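Local structure of extracellular solute-binding protein family 1 (4OVJ) at residues K240-D244 with E257-Y263. The protein probably serves as the extracellular solute-binding component of an ABC importer, capturing its ligand outside the membrane for delivery to the transporter. Sequence-based numbering, arbitrary orientation.
Sequences KQTAD and ELTWVNY. With SO4 (sulfate ion), chain B.
A type II beta turn running from Q241 to D244 packs its T242 corner against E257 and T259 of strand 256-260 and against Y263, the last residue of the type I turn (W260 to Y263) that follows. T242 carries most of the contact. At chi1 -66° its OG1 lies beside the backbone N and CG2 anti to it. The methyl sits over one face of the Y263 ring, CG2 3.6 Å from the ring centroid, in a CH-pi contact close to the ring normal. N262 ND2 lies over the opposite face, so the phenol is sandwiched between this methyl and an amide of its own turn. A243, the next residue of the turn, adds a looser apolar touch, CB to Y263 CD1 at 4.1 Å. At the far end of the ring, the bent side chain of Q241 brings OE1 to 3.1 Å from Y263 OH, its amide plane only 16° from that of the ring.

The hydroxyl of T242 serves a polar cluster. T242 OG1 is 3.1 Å from E257 OE2, at the end of an extended glutamate side chain, but its single proton could go to another acceptor instead. T242 and T259 point toward each other tip to tip, and one water joins T242 OG1 to T259 OG1. The same water donates to sulfate O3 at 2.6 Å. W260 donates to this ion, probably from the crystallisation liquor, through a nearly straight bond in the indole plane, NE1 to sulfate O2 at 2.9 Å; the hydroxyls of Y139 and S184 are also hydrogen-bonded to it.

These contacts join the loop after helix 233-236 to strand 256-260, which pairs antiparallel with strand 128-144 in the mixed sheet of this periplasmic-binding-protein-like fold, while A243 also touches S266 and L267 of helix 263-269.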
loop_
_atom_site.group_PDB
_atom_site.type_symbol
_atom_site.label_atom_id
_atom_site.label_comp_id
_atom_site.label_asym_id
_atom_site.label_seq_id
_atom_site.Cartn_x
_atom_site.Cartn_y
_atom_site.Cartn_z
ATOM N N LYS A 240 7.265 -6.388 17.345
ATOM C CA LYS A 240 7.104 -7.466 16.355
ATOM C C LYS A 240 6.419 -6.989 15.076
ATOM O O LYS A 240 6.848 -7.310 13.989
ATOM C CB LYS A 240 6.325 -8.626 16.972
ATOM C CG LYS A 240 7.040 -9.272 18.145
ATOM C CD LYS A 240 6.199 -10.386 18.753
ATOM C CE LYS A 240 6.699 -10.826 20.132
ATOM N NZ LYS A 240 5.606 -11.564 20.808
ATOM N N GLN A 241 5.339 -6.234 15.220
ATOM C CA GLN A 241 4.586 -5.705 14.083
ATOM C C GLN A 241 3.811 -4.500 14.565
ATOM O O GLN A 241 3.470 -4.404 15.739
ATOM C CB GLN A 241 3.616 -6.772 13.544
ATOM C CG GLN A 241 2.828 -6.375 12.291
ATOM C CD GLN A 241 3.661 -6.443 11.023
ATOM O OE1 GLN A 241 3.918 -5.424 10.372
ATOM N NE2 GLN A 241 4.097 -7.652 10.667
ATOM N N THR A 242 3.507 -3.580 13.660
ATOM C CA THR A 242 2.561 -2.527 13.970
ATOM C C THR A 242 1.265 -3.128 14.506
ATOM O O THR A 242 0.752 -4.117 13.963
ATOM C CB THR A 242 2.266 -1.690 12.713
ATOM O OG1 THR A 242 3.461 -1.016 12.337
ATOM C CG2 THR A 242 1.171 -0.677 12.958
ATOM N N ALA A 243 0.752 -2.524 15.572
ATOM C CA ALA A 243 -0.529 -2.882 16.170
ATOM C C ALA A 243 -0.486 -4.170 17.004
ATOM O O ALA A 243 -1.488 -4.537 17.605
ATOM C CB ALA A 243 -1.627 -2.942 15.114
ATOM N N ASP A 244 0.685 -4.812 17.072
ATOM C CA ASP A 244 0.940 -5.942 17.978
ATOM C C ASP A 244 0.947 -5.406 19.405
ATOM O O ASP A 244 1.220 -4.227 19.613
ATOM C CB ASP A 244 2.334 -6.531 17.661
ATOM C CG ASP A 244 2.602 -7.857 18.344
ATOM O OD1 ASP A 244 2.083 -8.882 17.843
ATOM O OD2 ASP A 244 3.342 -7.882 19.373
ATOM N N GLU A 257 2.285 6.988 15.238
ATOM C CA GLU A 257 3.024 6.052 14.426
ATOM C C GLU A 257 2.793 6.380 12.948
ATOM O O GLU A 257 1.657 6.629 12.534
ATOM C CB GLU A 257 2.511 4.656 14.780
ATOM C CG GLU A 257 3.229 3.526 14.134
ATOM C CD GLU A 257 2.877 2.188 14.773
ATOM O OE1 GLU A 257 1.960 2.082 15.659
ATOM O OE2 GLU A 257 3.559 1.244 14.391
ATOM N N LEU A 258 3.884 6.429 12.185
ATOM C CA LEU A 258 3.867 6.577 10.740
ATOM C C LEU A 258 3.837 5.169 10.179
ATOM O O LEU A 258 4.812 4.424 10.322
ATOM C CB LEU A 258 5.134 7.298 10.263
ATOM C CG LEU A 258 5.409 7.253 8.755
ATOM C CD1 LEU A 258 4.296 7.960 8.018
ATOM C CD2 LEU A 258 6.768 7.863 8.441
ATOM N N THR A 259 2.710 4.778 9.594
ATOM C CA THR A 259 2.565 3.413 9.101
ATOM C C THR A 259 1.481 3.373 8.038
ATOM O O THR A 259 0.945 4.414 7.646
ATOM C CB THR A 259 2.227 2.448 10.241
ATOM O OG1 THR A 259 2.232 1.096 9.750
ATOM C CG2 THR A 259 0.874 2.788 10.836
ATOM N N TRP A 260 1.162 2.178 7.560
ATOM C CA TRP A 260 0.105 2.038 6.571
ATOM C C TRP A 260 -1.254 2.368 7.171
ATOM O O TRP A 260 -1.578 1.953 8.295
ATOM C CB TRP A 260 0.114 0.641 5.973
ATOM C CG TRP A 260 1.400 0.398 5.287
ATOM C CD1 TRP A 260 2.538 -0.165 5.820
ATOM C CD2 TRP A 260 1.724 0.782 3.952
ATOM N NE1 TRP A 260 3.549 -0.164 4.873
ATOM C CE2 TRP A 260 3.069 0.401 3.718
ATOM C CE3 TRP A 260 1.004 1.400 2.922
ATOM C CZ2 TRP A 260 3.706 0.623 2.496
ATOM C CZ3 TRP A 260 1.644 1.617 1.696
ATOM C CH2 TRP A 260 2.980 1.228 1.497
ATOM N N VAL A 261 -2.053 3.107 6.414
ATOM C CA VAL A 261 -3.296 3.633 6.940
ATOM C C VAL A 261 -4.276 2.535 7.368
ATOM O O VAL A 261 -5.069 2.747 8.283
ATOM C CB VAL A 261 -3.950 4.643 5.964
ATOM C CG1 VAL A 261 -4.556 3.937 4.761
ATOM C CG2 VAL A 261 -4.987 5.477 6.689
ATOM N N ASN A 262 -4.180 1.362 6.745
ATOM C CA ASN A 262 -5.018 0.204 7.066
ATOM C C ASN A 262 -4.959 -0.197 8.527
ATOM O O ASN A 262 -5.914 -0.764 9.056
ATOM C CB ASN A 262 -4.644 -1.011 6.188
ATOM C CG ASN A 262 -3.370 -1.725 6.643
ATOM O OD1 ASN A 262 -2.258 -1.269 6.381
ATOM N ND2 ASN A 262 -3.527 -2.888 7.289
ATOM N N TYR A 263 -3.835 0.100 9.178
ATOM C CA TYR A 263 -3.651 -0.245 10.577
ATOM C C TYR A 263 -4.541 0.538 11.531
ATOM O O TYR A 263 -4.649 0.157 12.697
ATOM C CB TYR A 263 -2.184 -0.081 11.003
ATOM C CG TYR A 263 -1.298 -1.208 10.551
ATOM C CD1 TYR A 263 -1.455 -2.487 11.072
ATOM C CD2 TYR A 263 -0.287 -0.999 9.629
ATOM C CE1 TYR A 263 -0.643 -3.529 10.673
ATOM C CE2 TYR A 263 0.532 -2.044 9.216
ATOM C CZ TYR A 263 0.344 -3.304 9.744
ATOM O OH TYR A 263 1.149 -4.351 9.370
HETATM S S SO4 B . 6.685 -0.708 6.846
HETATM O O1 SO4 B . 7.937 -1.397 7.215
HETATM O O2 SO4 B . 6.266 -1.062 5.465
HETATM O O3 SO4 B . 5.609 -1.139 7.761
HETATM O O4 SO4 B . 6.895 0.748 6.981
HETATM O O HOH W 1 4.554 -0.181 9.922
#